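Local structure of 2-oxoglutarate carboxylase small subunit (Hydrogenobacter thermophilus, 7KCT) at residues C345-E350 against Y418-V423; E364-P369 against L393-I398. The protein belongs to the biotin carboxylase family of ATP-grasp proteins and is modelled as a dimeric assembly with bound ADP, bicarbonate and magnesium. All blocks are in the same frame, centred on the assembly; numbering follows the deposited sequence.

Contact 1: C345-E350 against Y418-V423; sequences CRINAE and YEISGV. With ADP (adenosine-5'-diphosphate), chain D.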
loop_
_atom_site.group_PDB
_atom_site.type_symbol
_atom_site.label_atom_id
_atom_site.label_comp_id
_atom_site.label_asym_id
_atom_site.label_seq_id
_atom_site.Cartn_x
_atom_site.Cartn_y
_atom_site.Cartn_z
ATOM N N CYS A 345 -9.002 -5.633 7.870
ATOM C CA CYS A 345 -10.232 -5.220 8.509
ATOM C C CYS A 345 -11.220 -4.796 7.436
ATOM O O CYS A 345 -10.858 -4.058 6.518
ATOM C CB CYS A 345 -9.998 -4.106 9.516
ATOM S SG CYS A 345 -8.966 -4.539 10.925
ATOM N N ARG A 346 -12.448 -5.290 7.544
ATOM C CA ARG A 346 -13.518 -4.898 6.638
ATOM C C ARG A 346 -14.118 -3.615 7.153
ATOM O O ARG A 346 -14.576 -3.563 8.306
ATOM C CB ARG A 346 -14.587 -5.976 6.539
ATOM C CG ARG A 346 -13.985 -7.304 6.174
ATOM C CD ARG A 346 -15.026 -8.168 5.556
ATOM N NE ARG A 346 -14.532 -9.514 5.296
ATOM C CZ ARG A 346 -15.271 -10.427 4.700
ATOM N NH1 ARG A 346 -16.499 -10.083 4.314
ATOM N NH2 ARG A 346 -14.813 -11.666 4.527
ATOM N N ILE A 347 -14.093 -2.587 6.314
ATOM C CA ILE A 347 -14.705 -1.298 6.615
ATOM C C ILE A 347 -16.083 -1.340 5.980
ATOM O O ILE A 347 -16.209 -1.161 4.765
ATOM C CB ILE A 347 -13.909 -0.117 6.055
ATOM C CG1 ILE A 347 -12.421 -0.291 6.289
ATOM C CG2 ILE A 347 -14.437 1.159 6.617
ATOM C CD1 ILE A 347 -12.067 -0.335 7.633
ATOM N N ASN A 348 -17.113 -1.580 6.791
ATOM C CA ASN A 348 -18.473 -1.702 6.303
ATOM C C ASN A 348 -19.271 -0.473 6.690
ATOM O O ASN A 348 -19.027 0.156 7.732
ATOM C CB ASN A 348 -19.185 -2.948 6.871
ATOM C CG ASN A 348 -18.481 -4.240 6.541
ATOM O OD1 ASN A 348 -17.993 -4.440 5.434
ATOM N ND2 ASN A 348 -18.436 -5.147 7.515
ATOM N N ALA A 349 -20.229 -0.127 5.848
ATOM C CA ALA A 349 -21.190 0.931 6.151
ATOM C C ALA A 349 -22.278 0.275 7.002
ATOM O O ALA A 349 -23.261 -0.247 6.483
ATOM C CB ALA A 349 -21.773 1.536 4.876
ATOM N N GLU A 350 -22.023 0.171 8.313
ATOM C CA GLU A 350 -23.021 -0.376 9.225
ATOM C C GLU A 350 -22.773 0.182 10.620
ATOM O O GLU A 350 -21.677 0.650 10.931
ATOM C CB GLU A 350 -23.029 -1.920 9.211
ATOM C CG GLU A 350 -21.768 -2.624 9.488
ATOM C CD GLU A 350 -21.773 -4.096 8.955
ATOM O OE1 GLU A 350 -22.489 -4.453 7.974
ATOM O OE2 GLU A 350 -21.025 -4.906 9.538
ATOM N N TYR A 418 -8.205 6.835 9.017
ATOM C CA TYR A 418 -9.134 6.623 7.922
ATOM C C TYR A 418 -10.405 7.419 8.209
ATOM O O TYR A 418 -11.222 7.014 9.046
ATOM C CB TYR A 418 -9.426 5.132 7.772
ATOM C CG TYR A 418 -9.844 4.658 6.382
ATOM C CD1 TYR A 418 -10.556 5.465 5.511
ATOM C CD2 TYR A 418 -9.493 3.381 5.948
ATOM C CE1 TYR A 418 -10.913 5.012 4.242
ATOM C CE2 TYR A 418 -9.881 2.901 4.712
ATOM C CZ TYR A 418 -10.586 3.712 3.852
ATOM O OH TYR A 418 -10.928 3.209 2.599
ATOM N N GLU A 419 -10.600 8.522 7.482
ATOM C CA GLU A 419 -11.744 9.409 7.708
ATOM C C GLU A 419 -12.863 9.056 6.732
ATOM O O GLU A 419 -12.648 9.093 5.510
ATOM C CB GLU A 419 -11.376 10.889 7.537
ATOM C CG GLU A 419 -12.603 11.814 7.868
ATOM C CD GLU A 419 -12.283 13.282 7.962
ATOM O OE1 GLU A 419 -13.079 14.040 8.580
ATOM O OE2 GLU A 419 -11.273 13.676 7.383
ATOM N N ILE A 420 -14.060 8.755 7.270
ATOM C CA ILE A 420 -15.283 8.515 6.487
ATOM C C ILE A 420 -16.428 9.179 7.243
ATOM O O ILE A 420 -16.683 8.827 8.399
ATOM C CB ILE A 420 -15.621 7.021 6.285
ATOM C CG1 ILE A 420 -14.427 6.283 5.660
ATOM C CG2 ILE A 420 -16.831 6.809 5.348
ATOM C CD1 ILE A 420 -14.544 4.797 5.407
ATOM N N SER A 421 -17.065 10.175 6.637
ATOM C CA SER A 421 -18.273 10.719 7.239
ATOM C C SER A 421 -19.428 10.561 6.261
ATOM O O SER A 421 -19.265 10.390 5.041
ATOM C CB SER A 421 -18.136 12.210 7.649
ATOM O OG SER A 421 -18.209 12.995 6.502
ATOM N N GLY A 422 -20.617 10.697 6.790
ATOM C CA GLY A 422 -21.801 10.591 5.988
ATOM C C GLY A 422 -22.608 9.362 6.283
ATOM O O GLY A 422 -23.783 9.366 6.095
ATOM N N VAL A 423 -21.944 8.312 6.719
ATOM C CA VAL A 423 -22.579 7.074 7.092
ATOM C C VAL A 423 -21.837 6.496 8.274
ATOM O O VAL A 423 -20.707 6.795 8.488
ATOM C CB VAL A 423 -22.555 6.042 5.958
ATOM C CG1 VAL A 423 -23.497 6.416 4.850
ATOM C CG2 VAL A 423 -21.170 5.848 5.427
HETATM P PB ADP D . -15.811 -14.601 1.998
HETATM O O1B ADP D . -15.251 -14.236 0.636
HETATM O O2B ADP D . -14.907 -14.903 3.172
HETATM O O3B ADP D . -17.074 -15.403 1.977
HETATM P PA ADP D . -18.133 -12.987 2.750
HETATM O O1A ADP D . -18.759 -11.655 2.993
HETATM O O2A ADP D . -18.752 -14.298 3.202
HETATM O O3A ADP D . -16.550 -13.071 2.738
HETATM O "O5'" ADP D . -18.653 -13.156 0.855
HETATM C "C5'" ADP D . -18.875 -11.823 0.226
HETATM C "C4'" ADP D . -20.087 -11.742 -0.585
HETATM O "O4'" ADP D . -20.534 -12.959 -1.140
HETATM C "C3'" ADP D . -21.182 -11.204 0.505
HETATM O "O3'" ADP D . -21.987 -10.346 -0.104
HETATM C "C2'" ADP D . -21.818 -12.614 0.824
HETATM O "O2'" ADP D . -23.131 -12.526 1.123
HETATM C "C1'" ADP D . -21.768 -13.170 -0.630
HETATM N N9 ADP D . -21.763 -14.688 -0.726
HETATM C C8 ADP D . -20.926 -15.624 -0.070
HETATM N N7 ADP D . -21.221 -16.914 -0.378
HETATM C C5 ADP D . -22.247 -16.812 -1.292
HETATM C C6 ADP D . -22.975 -17.807 -1.972
HETATM N N6 ADP D . -22.687 -19.144 -1.781
HETATM N N1 ADP D . -23.978 -17.456 -2.842
HETATM C C2 ADP D . -24.209 -16.094 -2.948
HETATM N N3 ADP D . -23.602 -15.031 -2.363
HETATM C C4 ADP D . -22.600 -15.442 -1.528
#
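Ile347 and Ala349 meet Tyr418, Ile420 and Val423 through side chains alone, since no hydrogen bond crosses between 345-350 and 418-423. Early in the first segment, Arg346 serves the other side of the strand. Its CG lies beside the backbone N (chi1 -54°) and the chain beyond is extended as far as NE, which carries the guanidinium to the ADP phosphates. NH1 donates to ADP O1A at 3.1 Å, and the bond is fairly straight (161°). NH2 reaches the bridging ADP O3A at 2.9 Å, while a weak second bond joins NH1 to the same oxygen. ADP O2B also lies at the guanidinium edge, in its plane. Together with these bonds, salt bridges from NE to Glu248 and from NH2 to Glu304 would restrict the group's rotation.

Ile347 turns back toward 418-423. Its CG2, anti to the backbone N, meets Ile420 CD1 at 3.8 Å, the two side chains crossing at a slant. The other branch, CG1, approaches Tyr418 CE2 obliquely at 4.4 Å. Ile427 of helix 427-435 touches both isoleucines and so adds a third hydrocarbon surface.

At Asn348 the side chain is again on the far side, where ND2 makes a weak hydrogen bond to Glu350 OE2; that carboxylate oxygen is also salt-bridged to Arg241. Ala349 is the centre of an inverse gamma turn, closed by a weak bond from Glu350 N to Asn348 O, and its CB lies 4.4 Å from Val423 CG2.

Alternation from Arg346 to Asn348 thus separates two chemistries: a polar, charged face, from which Arg346 grips the nucleotide and where Glu248 and Glu304, besides the ADP phosphates, probably offset its charge, and an apolar face at Ile347, buried against 418-423. The hydrocarbon contacts are sparse and specify no hydrogen-bonded register.

Contact 2: E364-P369 against L393-I398; sequences ERYYVP and LIAKLI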
loop_
_atom_site.group_PDB
_atom_site.type_symbol
_atom_site.label_atom_id
_atom_site.label_comp_id
_atom_site.label_asym_id
_atom_site.label_seq_id
_atom_site.Cartn_x
_atom_site.Cartn_y
_atom_site.Cartn_z
ATOM N N GLU A 364 -19.417 11.694 2.575
ATOM C CA GLU A 364 -19.077 13.110 2.515
ATOM C C GLU A 364 -17.556 13.190 2.632
ATOM O O GLU A 364 -16.840 13.104 1.629
ATOM C CB GLU A 364 -19.770 13.891 3.642
ATOM N N ARG A 365 -17.045 13.253 3.850
ATOM C CA ARG A 365 -15.602 13.293 4.028
ATOM C C ARG A 365 -15.005 11.910 3.762
ATOM O O ARG A 365 -15.579 10.881 4.133
ATOM C CB ARG A 365 -15.231 13.793 5.423
ATOM C CG ARG A 365 -15.606 15.267 5.726
ATOM C CD ARG A 365 -15.568 15.550 7.234
ATOM N NE ARG A 365 -16.150 16.858 7.551
ATOM N N TYR A 366 -13.861 11.887 3.076
ATOM C CA TYR A 366 -13.237 10.607 2.739
ATOM C C TYR A 366 -11.739 10.823 2.578
ATOM O O TYR A 366 -11.308 11.557 1.683
ATOM C CB TYR A 366 -13.839 10.027 1.461
ATOM C CG TYR A 366 -13.498 8.597 1.232
ATOM C CD1 TYR A 366 -14.047 7.593 2.028
ATOM C CD2 TYR A 366 -12.598 8.236 0.263
ATOM C CE1 TYR A 366 -13.744 6.264 1.819
ATOM C CE2 TYR A 366 -12.254 6.906 0.062
ATOM C CZ TYR A 366 -12.819 5.923 0.856
ATOM O OH TYR A 366 -12.489 4.600 0.650
ATOM N N TYR A 367 -10.956 10.213 3.446
ATOM C CA TYR A 367 -9.508 10.271 3.314
ATOM C C TYR A 367 -8.969 8.872 3.529
ATOM O O TYR A 367 -9.213 8.278 4.581
ATOM C CB TYR A 367 -8.861 11.224 4.308
ATOM C CG TYR A 367 -7.343 11.069 4.328
ATOM C CD1 TYR A 367 -6.538 11.699 3.376
ATOM C CD2 TYR A 367 -6.714 10.266 5.291
ATOM C CE1 TYR A 367 -5.124 11.563 3.413
ATOM C CE2 TYR A 367 -5.359 10.105 5.323
ATOM C CZ TYR A 367 -4.565 10.731 4.369
ATOM O OH TYR A 367 -3.204 10.568 4.468
ATOM N N VAL A 368 -8.220 8.366 2.552
ATOM C CA VAL A 368 -7.641 7.029 2.571
ATOM C C VAL A 368 -6.224 7.054 3.152
ATOM O O VAL A 368 -5.351 7.744 2.608
ATOM C CB VAL A 368 -7.631 6.467 1.136
ATOM C CG1 VAL A 368 -7.036 5.098 1.099
ATOM C CG2 VAL A 368 -9.019 6.419 0.584
ATOM N N PRO A 369 -5.911 6.278 4.178
ATOM C CA PRO A 369 -4.529 6.269 4.676
ATOM C C PRO A 369 -3.592 5.522 3.736
ATOM O O PRO A 369 -3.998 4.656 2.969
ATOM C CB PRO A 369 -4.648 5.560 6.025
ATOM C CG PRO A 369 -5.735 4.568 5.784
ATOM C CD PRO A 369 -6.742 5.278 4.882
ATOM N N LEU A 393 -19.848 -3.434 2.244
ATOM C CA LEU A 393 -18.403 -3.252 2.220
ATOM C C LEU A 393 -18.051 -1.972 1.479
ATOM O O LEU A 393 -18.535 -1.732 0.373
ATOM C CB LEU A 393 -17.747 -4.475 1.571
ATOM C CG LEU A 393 -16.217 -4.553 1.683
ATOM C CD1 LEU A 393 -15.751 -4.483 3.134
ATOM C CD2 LEU A 393 -15.734 -5.835 0.997
ATOM N N ILE A 394 -17.298 -1.104 2.142
ATOM C CA ILE A 394 -16.754 0.125 1.559
ATOM C C ILE A 394 -15.299 -0.063 1.143
ATOM O O ILE A 394 -14.859 0.441 0.112
ATOM C CB ILE A 394 -16.832 1.301 2.561
ATOM C CG1 ILE A 394 -18.216 1.800 2.877
ATOM C CG2 ILE A 394 -15.939 2.498 2.082
ATOM C CD1 ILE A 394 -18.183 2.726 4.063
ATOM N N ALA A 395 -14.503 -0.677 2.016
ATOM C CA ALA A 395 -13.069 -0.728 1.811
ATOM C C ALA A 395 -12.549 -1.889 2.635
ATOM O O ALA A 395 -13.197 -2.329 3.589
ATOM C CB ALA A 395 -12.393 0.574 2.227
ATOM N N LYS A 396 -11.435 -2.436 2.198
ATOM C CA LYS A 396 -10.653 -3.387 2.987
ATOM C C LYS A 396 -9.341 -2.700 3.287
ATOM O O LYS A 396 -8.665 -2.209 2.367
ATOM C CB LYS A 396 -10.407 -4.703 2.253
ATOM C CG LYS A 396 -11.678 -5.290 1.673
ATOM C CD LYS A 396 -11.514 -6.712 1.122
ATOM C CE LYS A 396 -10.598 -6.773 -0.095
ATOM N NZ LYS A 396 -10.995 -7.891 -0.990
ATOM N N LEU A 397 -9.018 -2.577 4.554
ATOM C CA LEU A 397 -7.731 -2.051 4.970
ATOM C C LEU A 397 -6.833 -3.228 5.327
ATOM O O LEU A 397 -7.201 -4.039 6.175
ATOM C CB LEU A 397 -7.898 -1.117 6.157
ATOM C CG LEU A 397 -6.684 -0.409 6.696
ATOM C CD1 LEU A 397 -6.085 0.349 5.568
ATOM C CD2 LEU A 397 -7.202 0.478 7.856
ATOM N N ILE A 398 -5.670 -3.328 4.689
ATOM C CA ILE A 398 -4.761 -4.460 4.886
ATOM C C ILE A 398 -3.420 -3.941 5.323
ATOM O O ILE A 398 -2.916 -2.977 4.734
ATOM C CB ILE A 398 -4.599 -5.293 3.606
ATOM C CG1 ILE A 398 -5.958 -5.777 3.148
ATOM C CG2 ILE A 398 -3.614 -6.472 3.846
ATOM C CD1 ILE A 398 -6.358 -5.233 1.809
#
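Tyr366 and Pro369 meet Ile394, Ala395 and Leu397 of strand 393-401, and the evidence points to layered packing, not strand pairing. The touching parts run only 15° apart in direction, yet the nearest CA atoms across the contact, those of Pro369 and Leu397, are 8.9 Å from each other, and no hydrogen bond links the two segments.

The apolar contacts form two patches. In one, Tyr366 CE1 comes within 4.4 Å of Ile394 CG2, a methyl that meets the ring obliquely. The Tyr366 ring projects toward strand 393-401 with its CG anti to the backbone N (chi1 -166°), and this brings OH to 4.3 Å from Ala395 CB. Ile394 and Ala395 share this one tyrosine; consistent with the classic beta bulge they form opposite Ile347, both CB atoms point toward 364-369. In the other patch, Pro369 CG touches Leu397 CD1 at 4.2 Å. The leucine CB does not itself point at the proline; the branch end closes the distance, while Met411, Ala414 and Leu415 of helix 404-417 pack on the same side chain.

The polar interactions run to third parties. Tyr366 OH is hydrogen-bonded to Tyr418 OH and to His378 ND1, so the phenol end is satisfied although its partners in 393-398 are hydrocarbon. At the dimer interface, Tyr367 stacks on His378 of the second subunit, and its OH bonds to the carbonyl O of that histidine.

Chemically, then, the contact is a van der Waals one with a tethered phenol: the two bonds hold the hydroxyl end and probably limit the ring's movement, and the bulge supplies aliphatic groups beside its outer end.

In the fold
Both contacts are mainly buried and belong to the biotin carboxylase C-terminal region, with centres about 6 Å apart. They join the same two layers. Strands 341-351 and 393-401 are neighbours in the large antiparallel sheet, whereas 366-367 and 419-420 pair as a small two-stranded sheet lying against it. Contact 2 is nested in the chain loop that contact 1 closes, and probable backbone hydrogen bonds from Glu364 N to Ser421 O and from Ile394 N to Ile347 O tie them together. Their outlying polar chemistry differs: 345-350 faces a bound ADP, while 364-369 borders the second subunit, whose Arg49 Glu419 of contact 1 also reaches. Across the layers, each contact is apolar.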